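Local coordinates for uncharacterized conserved (Bdellovibrio bacteriovorus, PDB 7O21), which is probably an L,D-carboxypeptidase of the YkuD family that edits peptidoglycan and so helps to curve the predatory cell, at residues Leu30-Glu35 with Leu249-Ile254; Ile245-Ser250 with Gln267-Asp272; Leu262-Gln267 with Tyr277-Ile282. All blocks are in the same frame, centred on the assembly; numbering follows the deposited sequence. Where two conformers were deposited one is given.

Contact 1: residues Leu30-Glu35 with Leu249-Ile254; sequences LLQISE and LSQPYI
Gln-32 and Gln-251 lay their amides over one another, the two planes 28° apart, and each amide nitrogen then reaches for the other segment's backbone. NE2 of Gln-32 gives a hydrogen bond of 3.1 Å to Pro-252 O, using an in-plane lone pair of the carbonyl, while its carboxamide also rests against Gln-251 CG. NE2 of Gln-251 bonds Ile-33 O at 2.8 Å, almost in line with the C=O; Gln-251 puts CG anti to its backbone N (chi1 172°), which starts the extended chain across to segment 30-35. Outside the contact, Gln-251 NE2 also bonds Gly-60 O, and Gln-32 OE1 accepts from Arg-191.

Glu-35 runs obliquely past Gln-251, and its OE2 takes the Gln-251 N-H at 2.8 Å in a nearly straight bond (174°) on the anti side of the carboxylate, though tilted out of its plane. Gln-251 O is gripped twice, by Ser-34 OG at 3.0 Å and by Glu-35 N. Ser-34 CB sits over a face of the Tyr-253 ring, 4.0 Å from its centroid, a CH-pi contact. At the other end Leu-31 and Gln-32 stand opposite the single Ile-254, as in a classic beta bulge: Ile-254 O accepts from Leu-31 N and, weakly, from Gln-32 N.

Strand 30-32 thus edges the antiparallel sheet beside strand 246-257. Helix 184-206 approaches Leu-31 through His-187 and Arg-190, and strand 52-59 packs Phe-56 on Leu-30.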
loop_
_atom_site.group_PDB
_atom_site.type_symbol
_atom_site.label_atom_id
_atom_site.label_comp_id
_atom_site.label_asym_id
_atom_site.label_seq_id
_atom_site.Cartn_x
_atom_site.Cartn_y
_atom_site.Cartn_z
ATOM N N LEU A 30 18.701 -1.868 16.533
ATOM C CA LEU A 30 18.024 -0.576 16.497
ATOM C C LEU A 30 19.075 0.467 16.836
ATOM O O LEU A 30 19.407 0.674 18.007
ATOM C CB LEU A 30 16.864 -0.541 17.485
ATOM C CG LEU A 30 16.193 0.823 17.646
ATOM C CD1 LEU A 30 15.628 1.338 16.320
ATOM C CD2 LEU A 30 15.077 0.745 18.693
ATOM N N LEU A 31 19.618 1.111 15.800
ATOM C CA LEU A 31 20.763 1.991 16.002
ATOM C C LEU A 31 20.400 3.451 16.242
ATOM O O LEU A 31 21.129 4.142 16.954
ATOM C CB LEU A 31 21.752 1.862 14.837
ATOM C CG LEU A 31 22.441 0.491 14.804
ATOM C CD1 LEU A 31 23.269 0.348 13.542
ATOM C CD2 LEU A 31 23.305 0.288 16.042
ATOM N N GLN A 32 19.310 3.952 15.661
ATOM C CA GLN A 32 18.960 5.359 15.824
ATOM C C GLN A 32 17.492 5.530 15.462
ATOM O O GLN A 32 16.972 4.815 14.602
ATOM C CB GLN A 32 19.813 6.236 14.893
ATOM C CG GLN A 32 19.831 7.720 15.256
ATOM C CD GLN A 32 20.971 8.449 14.577
ATOM O OE1 GLN A 32 21.969 8.793 15.213
ATOM N NE2 GLN A 32 20.846 8.655 13.277
ATOM N N ILE A 33 16.826 6.476 16.137
ATOM C CA ILE A 33 15.450 6.861 15.836
ATOM C C ILE A 33 15.481 8.252 15.214
ATOM O O ILE A 33 16.297 9.099 15.603
ATOM C CB ILE A 33 14.584 6.796 17.114
ATOM C CG1 ILE A 33 14.500 5.342 17.584
ATOM C CG2 ILE A 33 13.180 7.350 16.879
ATOM C CD1 ILE A 33 13.871 5.159 18.955
ATOM N N SER A 34 14.646 8.476 14.205
ATOM C CA SER A 34 14.727 9.744 13.488
ATOM C C SER A 34 14.279 10.897 14.384
ATOM O O SER A 34 13.390 10.750 15.228
ATOM C CB SER A 34 13.876 9.709 12.223
ATOM O OG SER A 34 13.727 11.018 11.704
ATOM N N GLU A 35 14.920 12.057 14.195
ATOM C CA GLU A 35 14.507 13.266 14.908
ATOM C C GLU A 35 13.246 13.894 14.320
ATOM O O GLU A 35 12.675 14.808 14.938
ATOM C CB GLU A 35 15.620 14.314 14.883
ATOM C CG GLU A 35 15.820 14.930 13.499
ATOM C CD GLU A 35 16.967 15.931 13.465
ATOM O OE1 GLU A 35 17.141 16.669 14.457
ATOM O OE2 GLU A 35 17.707 15.976 12.461
ATOM N N LEU A 249 19.884 15.720 5.107
ATOM C CA LEU A 249 19.102 14.636 5.686
ATOM C C LEU A 249 18.903 14.905 7.166
ATOM O O LEU A 249 19.872 15.192 7.879
ATOM C CB LEU A 249 19.851 13.309 5.548
ATOM C CG LEU A 249 20.412 12.958 4.171
ATOM C CD1 LEU A 249 21.171 11.634 4.217
ATOM C CD2 LEU A 249 19.282 12.904 3.188
ATOM N N SER A 250 17.660 14.799 7.633
ATOM C CA SER A 250 17.440 14.829 9.068
ATOM C C SER A 250 18.043 13.582 9.711
ATOM O O SER A 250 18.305 12.567 9.054
ATOM C CB SER A 250 15.946 14.905 9.379
ATOM O OG SER A 250 15.301 13.658 9.136
ATOM N N GLN A 251 18.287 13.672 11.002
ATOM C CA GLN A 251 18.797 12.513 11.706
ATOM C C GLN A 251 17.902 11.311 11.402
ATOM O O GLN A 251 16.690 11.375 11.648
ATOM C CB GLN A 251 18.821 12.769 13.206
ATOM C CG GLN A 251 19.170 11.535 13.998
ATOM C CD GLN A 251 19.099 11.807 15.474
ATOM O OE1 GLN A 251 19.811 12.672 15.990
ATOM N NE2 GLN A 251 18.237 11.077 16.168
ATOM N N PRO A 252 18.439 10.232 10.837
ATOM C CA PRO A 252 17.594 9.147 10.337
ATOM C C PRO A 252 17.287 8.063 11.362
ATOM O O PRO A 252 17.975 7.889 12.370
ATOM C CB PRO A 252 18.464 8.543 9.224
ATOM C CG PRO A 252 19.847 8.734 9.730
ATOM C CD PRO A 252 19.835 10.099 10.383
ATOM N N TYR A 253 16.184 7.343 11.096
ATOM C CA TYR A 253 16.032 5.988 11.615
ATOM C C TYR A 253 17.111 5.135 10.966
ATOM O O TYR A 253 17.364 5.238 9.763
ATOM C CB TYR A 253 14.707 5.339 11.179
ATOM C CG TYR A 253 13.392 5.740 11.826
ATOM C CD1 TYR A 253 13.054 5.356 13.120
ATOM C CD2 TYR A 253 12.441 6.423 11.090
ATOM C CE1 TYR A 253 11.815 5.708 13.673
ATOM C CE2 TYR A 253 11.231 6.770 11.628
ATOM C CZ TYR A 253 10.910 6.396 12.900
ATOM O OH TYR A 253 9.681 6.785 13.395
ATOM N N ILE A 254 17.730 4.269 11.757
ATOM C CA ILE A 254 18.683 3.287 11.240
ATOM C C ILE A 254 18.408 1.964 11.937
ATOM O O ILE A 254 18.495 1.878 13.171
ATOM C CB ILE A 254 20.149 3.693 11.468
ATOM C CG1 ILE A 254 20.396 5.089 10.902
ATOM C CG2 ILE A 254 21.088 2.656 10.814
ATOM C CD1 ILE A 254 21.805 5.641 11.186
#

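Contact 2: residues Ile245-Ser250 with Gln267-Asp272; sequences IKVHLS and QRYESD
Lys-246 and His-248 pair with Glu-270 and Arg-268 through four backbone hydrogen bonds, from 2.8 Å for Lys-246 N to Glu-270 O to 2.9 Å for His-248 N to Arg-268 O. The strand axes run 4.7 Å apart at 172°, very nearly antiparallel. Between these hydrogen-bonded pairs lies the non-hydrogen-bonded pair Val-247 and Tyr-269, with Leu-249 and Gln-267 as the next such pair; here CA-H groups lean on carbonyl oxygens, as Val-247 CA does on Arg-268 O.

The charged contacts are on the face that carries Lys-246, His-248, Arg-268 and Glu-270. OE1 of Glu-270 is the hub: Arg-268 NH1 meets it at 2.8 Å, in the guanidinium plane but from above the carboxylate plane, and NH2 adds a weak bond. Lys-246 runs beside Glu-270 in the same direction; bends at chi3 and chi4 leave NZ 3.7 Å from OE1, a long salt bridge. The same NZ is 4.1 Å from Arg-268 NH1, a like-charge approach that the shared carboxylate would be expected to ease. Arg-268 NE is held separately by Tyr-277 OH.

The face of Val-247, Leu-249, Gln-267 and Tyr-269 packs through carbon atoms. At its end Ile-245 CD1 comes within 3.8 Å of Tyr-269 CE2, and Val-247 CG2 approaches CD2 of the same ring. Further along, Leu-249 CD2 lies beside Gln-267 CG at 4.0 Å. Trp-201 and Trp-205 of helix 184-206 close over this side.

This is a regular antiparallel beta hairpin, and helix 184-206 lying over one face of its sheet is consistent with the NTF2-like fold.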
loop_
_atom_site.group_PDB
_atom_site.type_symbol
_atom_site.label_atom_id
_atom_site.label_comp_id
_atom_site.label_asym_id
_atom_site.label_seq_id
_atom_site.Cartn_x
_atom_site.Cartn_y
_atom_site.Cartn_z
ATOM N N ILE A 245 24.415 20.907 -6.388
ATOM C CA ILE A 245 23.212 20.567 -5.645
ATOM C C ILE A 245 23.547 20.478 -4.163
ATOM O O ILE A 245 24.711 20.402 -3.761
ATOM C CB ILE A 245 22.554 19.259 -6.144
ATOM C CG1 ILE A 245 23.482 18.063 -5.910
ATOM C CG2 ILE A 245 22.156 19.378 -7.616
ATOM C CD1 ILE A 245 22.794 16.706 -6.096
ATOM N N LYS A 246 22.492 20.507 -3.348
ATOM C CA LYS A 246 22.592 20.372 -1.902
ATOM C C LYS A 246 21.646 19.260 -1.480
ATOM O O LYS A 246 20.482 19.253 -1.890
ATOM C CB LYS A 246 22.152 21.669 -1.216
ATOM C CG LYS A 246 23.156 22.818 -1.295
ATOM C CD LYS A 246 22.427 24.157 -1.236
ATOM C CE LYS A 246 22.795 24.966 -0.007
ATOM N NZ LYS A 246 21.907 24.655 1.150
ATOM N N VAL A 247 22.143 18.324 -0.672
ATOM C CA VAL A 247 21.325 17.245 -0.125
ATOM C C VAL A 247 21.487 17.264 1.387
ATOM O O VAL A 247 22.600 17.088 1.895
ATOM C CB VAL A 247 21.712 15.866 -0.684
ATOM C CG1 VAL A 247 20.773 14.792 -0.121
ATOM C CG2 VAL A 247 21.702 15.880 -2.207
ATOM N N HIS A 248 20.393 17.486 2.105
ATOM C CA HIS A 248 20.414 17.503 3.559
ATOM C C HIS A 248 19.445 16.457 4.088
ATOM O O HIS A 248 18.330 16.316 3.573
ATOM C CB HIS A 248 20.054 18.894 4.083
ATOM C CG HIS A 248 21.086 19.933 3.764
ATOM N ND1 HIS A 248 20.767 21.177 3.264
ATOM C CD2 HIS A 248 22.438 19.903 3.861
ATOM C CE1 HIS A 248 21.875 21.871 3.071
ATOM N NE2 HIS A 248 22.903 21.121 3.428
ATOM N N LEU A 249 19.884 15.720 5.107
ATOM C CA LEU A 249 19.102 14.636 5.686
ATOM C C LEU A 249 18.903 14.905 7.166
ATOM O O LEU A 249 19.872 15.192 7.879
ATOM C CB LEU A 249 19.851 13.309 5.548
ATOM C CG LEU A 249 20.412 12.958 4.171
ATOM C CD1 LEU A 249 21.171 11.634 4.217
ATOM C CD2 LEU A 249 19.282 12.904 3.188
ATOM N N SER A 250 17.660 14.799 7.633
ATOM C CA SER A 250 17.440 14.829 9.068
ATOM C C SER A 250 18.043 13.582 9.711
ATOM O O SER A 250 18.305 12.567 9.054
ATOM C CB SER A 250 15.946 14.905 9.379
ATOM O OG SER A 250 15.301 13.658 9.136
ATOM N N GLN A 267 14.400 14.356 3.778
ATOM C CA GLN A 267 15.444 14.791 2.856
ATOM C C GLN A 267 15.068 16.114 2.210
ATOM O O GLN A 267 13.956 16.265 1.700
ATOM C CB GLN A 267 15.608 13.735 1.769
ATOM C CG GLN A 267 16.518 14.134 0.608
ATOM C CD GLN A 267 16.425 13.138 -0.538
ATOM O OE1 GLN A 267 16.963 12.039 -0.454
ATOM N NE2 GLN A 267 15.697 13.496 -1.583
ATOM N N ARG A 268 15.999 17.056 2.226
ATOM C CA ARG A 268 15.869 18.301 1.481
ATOM C C ARG A 268 16.836 18.234 0.305
ATOM O O ARG A 268 18.037 18.031 0.500
ATOM C CB ARG A 268 16.203 19.494 2.369
ATOM C CG ARG A 268 15.975 20.840 1.691
ATOM C CD ARG A 268 16.483 21.968 2.576
ATOM N NE ARG A 268 16.121 23.280 2.038
ATOM C CZ ARG A 268 16.864 23.960 1.173
ATOM N NH1 ARG A 268 18.011 23.450 0.744
ATOM N NH2 ARG A 268 16.461 25.151 0.741
ATOM N N TYR A 269 16.304 18.383 -0.904
ATOM C CA TYR A 269 17.086 18.385 -2.138
ATOM C C TYR A 269 16.976 19.757 -2.785
ATOM O O TYR A 269 15.866 20.262 -2.982
ATOM C CB TYR A 269 16.525 17.346 -3.118
ATOM C CG TYR A 269 17.326 17.227 -4.398
ATOM C CD1 TYR A 269 17.037 18.017 -5.500
ATOM C CD2 TYR A 269 18.365 16.318 -4.492
ATOM C CE1 TYR A 269 17.779 17.902 -6.665
ATOM C CE2 TYR A 269 19.095 16.187 -5.642
ATOM C CZ TYR A 269 18.808 16.990 -6.715
ATOM O OH TYR A 269 19.548 16.835 -7.858
ATOM N N GLU A 270 18.113 20.342 -3.143
ATOM C CA GLU A 270 18.122 21.662 -3.768
ATOM C C GLU A 270 19.055 21.691 -4.965
ATOM O O GLU A 270 20.225 21.319 -4.857
ATOM C CB GLU A 270 18.558 22.751 -2.785
ATOM C CG GLU A 270 18.642 24.134 -3.444
ATOM C CD GLU A 270 18.715 25.280 -2.445
ATOM O OE1 GLU A 270 19.082 25.045 -1.278
ATOM O OE2 GLU A 270 18.412 26.428 -2.833
ATOM N N SER A 271 18.539 22.171 -6.087
ATOM C CA SER A 271 19.354 22.636 -7.196
ATOM C C SER A 271 19.003 24.096 -7.452
ATOM O O SER A 271 18.117 24.668 -6.810
ATOM C CB SER A 271 19.079 21.818 -8.452
ATOM O OG SER A 271 17.784 22.130 -8.931
ATOM N N ASP A 272 19.677 24.701 -8.425
ATOM C CA ASP A 272 19.345 26.088 -8.736
ATOM C C ASP A 272 17.916 26.248 -9.234
ATOM O O ASP A 272 17.374 27.357 -9.183
ATOM C CB ASP A 272 20.354 26.672 -9.722
ATOM C CG ASP A 272 21.631 27.109 -9.034
ATOM O OD1 ASP A 272 21.533 27.611 -7.890
ATOM O OD2 ASP A 272 22.719 26.936 -9.614
#

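Contact 3: residues Leu262-Gln267 with Tyr277-Ile282; sequences LVKTLQ and YGVKTI
Val-263, Thr-265 and Gln-267 form hydrogen-bonded antiparallel pairs with Ile-282, Lys-280 and Gly-278, the strand axes 4.7 Å apart and inclined at 160°, held by six backbone bonds such as Ile-282 N to Val-263 O at 2.8 Å.

Lys-280 curls toward Gln-267: bends at chi2, chi3 and chi4 bring NZ to 2.8 Å from Gln-267 OE1, approaching a lone pair of the amide oxygen. NZ also makes a salt bridge with Glu-296, so this buried ammonium is gripped by an amide oxygen and a carboxylate. On the same face Thr-265 CG2 touches Lys-280 CB at 3.8 Å, while Thr-265 OG1 bonds Ser-250 O, at the break in strand 246-257.

The two strands are a hairpin inside the curved antiparallel sheet of the NTF2-like domain, and Trp-201, Trp-205 and Val-198 of helix 184-206 pack on this face.

On the opposite face, that of Lys-264, Leu-266, Val-279 and Thr-281, Lys-264 runs out fully extended, its CE 3.6 Å from Val-279 CG1 and its CG beside Thr-281 OG1; its ammonium end makes a cation-pi contact with Phe-39. Leu-262 CD2 wedges against Thr-281 CG2 at 3.5 Å and also meets Ile-282 O, and Leu-266 CD1 rests on Gly-278 O, 3.6 Å away.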
loop_
_atom_site.group_PDB
_atom_site.type_symbol
_atom_site.label_atom_id
_atom_site.label_comp_id
_atom_site.label_asym_id
_atom_site.label_seq_id
_atom_site.Cartn_x
_atom_site.Cartn_y
_atom_site.Cartn_z
ATOM N N LEU A 262 17.952 -0.627 6.879
ATOM C CA LEU A 262 16.880 0.299 6.535
ATOM C C LEU A 262 17.236 1.649 7.137
ATOM O O LEU A 262 17.540 1.740 8.335
ATOM C CB LEU A 262 15.546 -0.198 7.103
ATOM C CG LEU A 262 14.220 0.457 6.705
ATOM C CD1 LEU A 262 14.022 1.805 7.384
ATOM C CD2 LEU A 262 14.033 0.561 5.221
ATOM N N VAL A 263 17.222 2.688 6.304
ATOM C CA VAL A 263 17.464 4.062 6.728
ATOM C C VAL A 263 16.288 4.898 6.248
ATOM O O VAL A 263 15.905 4.814 5.081
ATOM C CB VAL A 263 18.785 4.602 6.146
ATOM C CG1 VAL A 263 19.009 6.033 6.557
ATOM C CG2 VAL A 263 19.954 3.740 6.628
ATOM N N LYS A 264 15.686 5.683 7.153
ATOM C CA LYS A 264 14.587 6.569 6.773
ATOM C C LYS A 264 14.857 7.958 7.330
ATOM O O LYS A 264 15.231 8.102 8.502
ATOM C CB LYS A 264 13.251 6.024 7.295
ATOM C CG LYS A 264 12.037 6.868 6.926
ATOM C CD LYS A 264 10.782 6.241 7.520
ATOM C CE LYS A 264 9.519 7.030 7.193
ATOM N NZ LYS A 264 8.286 6.269 7.617
ATOM N N THR A 265 14.687 8.975 6.480
ATOM C CA THR A 265 15.056 10.343 6.823
ATOM C C THR A 265 14.124 11.313 6.103
ATOM O O THR A 265 13.462 10.954 5.131
ATOM C CB THR A 265 16.522 10.604 6.441
ATOM O OG1 THR A 265 16.888 11.953 6.759
ATOM C CG2 THR A 265 16.738 10.392 4.961
ATOM N N LEU A 266 14.031 12.534 6.633
ATOM C CA LEU A 266 13.449 13.656 5.898
ATOM C C LEU A 266 14.563 14.327 5.094
ATOM O O LEU A 266 15.568 14.775 5.658
ATOM C CB LEU A 266 12.790 14.646 6.859
ATOM C CG LEU A 266 11.998 15.780 6.193
ATOM C CD1 LEU A 266 10.815 15.229 5.416
ATOM C CD2 LEU A 266 11.491 16.753 7.246
ATOM N N GLN A 267 14.400 14.356 3.778
ATOM C CA GLN A 267 15.444 14.791 2.856
ATOM C C GLN A 267 15.068 16.114 2.210
ATOM O O GLN A 267 13.956 16.265 1.700
ATOM C CB GLN A 267 15.608 13.735 1.769
ATOM C CG GLN A 267 16.518 14.134 0.608
ATOM C CD GLN A 267 16.425 13.138 -0.538
ATOM O OE1 GLN A 267 16.963 12.039 -0.454
ATOM N NE2 GLN A 267 15.697 13.496 -1.583
ATOM N N TYR A 277 11.255 18.771 -0.371
ATOM C CA TYR A 277 11.366 18.007 0.864
ATOM C C TYR A 277 10.555 16.731 0.697
ATOM O O TYR A 277 9.461 16.746 0.133
ATOM C CB TYR A 277 10.810 18.802 2.068
ATOM C CG TYR A 277 11.538 20.097 2.336
ATOM C CD1 TYR A 277 11.272 21.226 1.579
ATOM C CD2 TYR A 277 12.493 20.192 3.343
ATOM C CE1 TYR A 277 11.932 22.416 1.812
ATOM C CE2 TYR A 277 13.158 21.383 3.586
ATOM C CZ TYR A 277 12.872 22.492 2.813
ATOM O OH TYR A 277 13.522 23.688 3.036
ATOM N N GLY A 278 11.086 15.618 1.185
ATOM C CA GLY A 278 10.339 14.382 1.054
ATOM C C GLY A 278 10.905 13.340 1.983
ATOM O O GLY A 278 11.991 13.496 2.548
ATOM N N VAL A 279 10.136 12.278 2.148
ATOM C CA VAL A 279 10.526 11.171 3.004
ATOM C C VAL A 279 11.356 10.215 2.157
ATOM O O VAL A 279 10.875 9.694 1.146
ATOM C CB VAL A 279 9.291 10.476 3.582
ATOM C CG1 VAL A 279 9.709 9.282 4.426
ATOM C CG2 VAL A 279 8.481 11.469 4.418
ATOM N N LYS A 280 12.597 9.983 2.566
ATOM C CA LYS A 280 13.533 9.135 1.828
ATOM C C LYS A 280 13.747 7.856 2.633
ATOM O O LYS A 280 14.164 7.905 3.799
ATOM C CB LYS A 280 14.851 9.881 1.647
ATOM C CG LYS A 280 16.019 9.074 1.051
ATOM C CD LYS A 280 15.679 8.222 -0.177
ATOM C CE LYS A 280 15.230 9.064 -1.398
ATOM N NZ LYS A 280 16.375 9.762 -2.050
ATOM N N THR A 281 13.406 6.716 2.035
ATOM C CA THR A 281 13.658 5.422 2.656
ATOM C C THR A 281 14.602 4.628 1.770
ATOM O O THR A 281 14.344 4.464 0.575
ATOM C CB THR A 281 12.370 4.634 2.833
ATOM O OG1 THR A 281 11.389 5.470 3.458
ATOM C CG2 THR A 281 12.623 3.436 3.711
ATOM N N ILE A 282 15.693 4.148 2.364
ATOM C CA ILE A 282 16.730 3.383 1.678
ATOM C C ILE A 282 16.701 1.960 2.223
ATOM O O ILE A 282 16.701 1.751 3.441
ATOM C CB ILE A 282 18.103 4.019 1.940
ATOM C CG1 ILE A 282 18.086 5.497 1.517
ATOM C CG2 ILE A 282 19.211 3.231 1.248
ATOM C CD1 ILE A 282 19.248 6.299 2.069
#

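Overall arrangement
All three contacts belong to one antiparallel sheet, in the order 30-32, 246-257, 260-270, 275-287, 290-300. Contact 1 joins its first two strands, contact 2 the next pair and contact 3 the pair after that. Centres of contacts 1 and 3 lie about 10 Å apart, those of 2 and 3 about 12 Å, and those of 1 and 2 about 17 Å. Along the chain contact 1 closes before contact 3 opens, 249-254 overlaps 245-250 at Leu-249 and Ser-250, and the segments of contacts 2 and 3 alternate, sharing Gln-267. Contact 1 brings strand 30-32 onto the edge of the NTF2-like sheet, joining residues more than 200 positions apart in sequence.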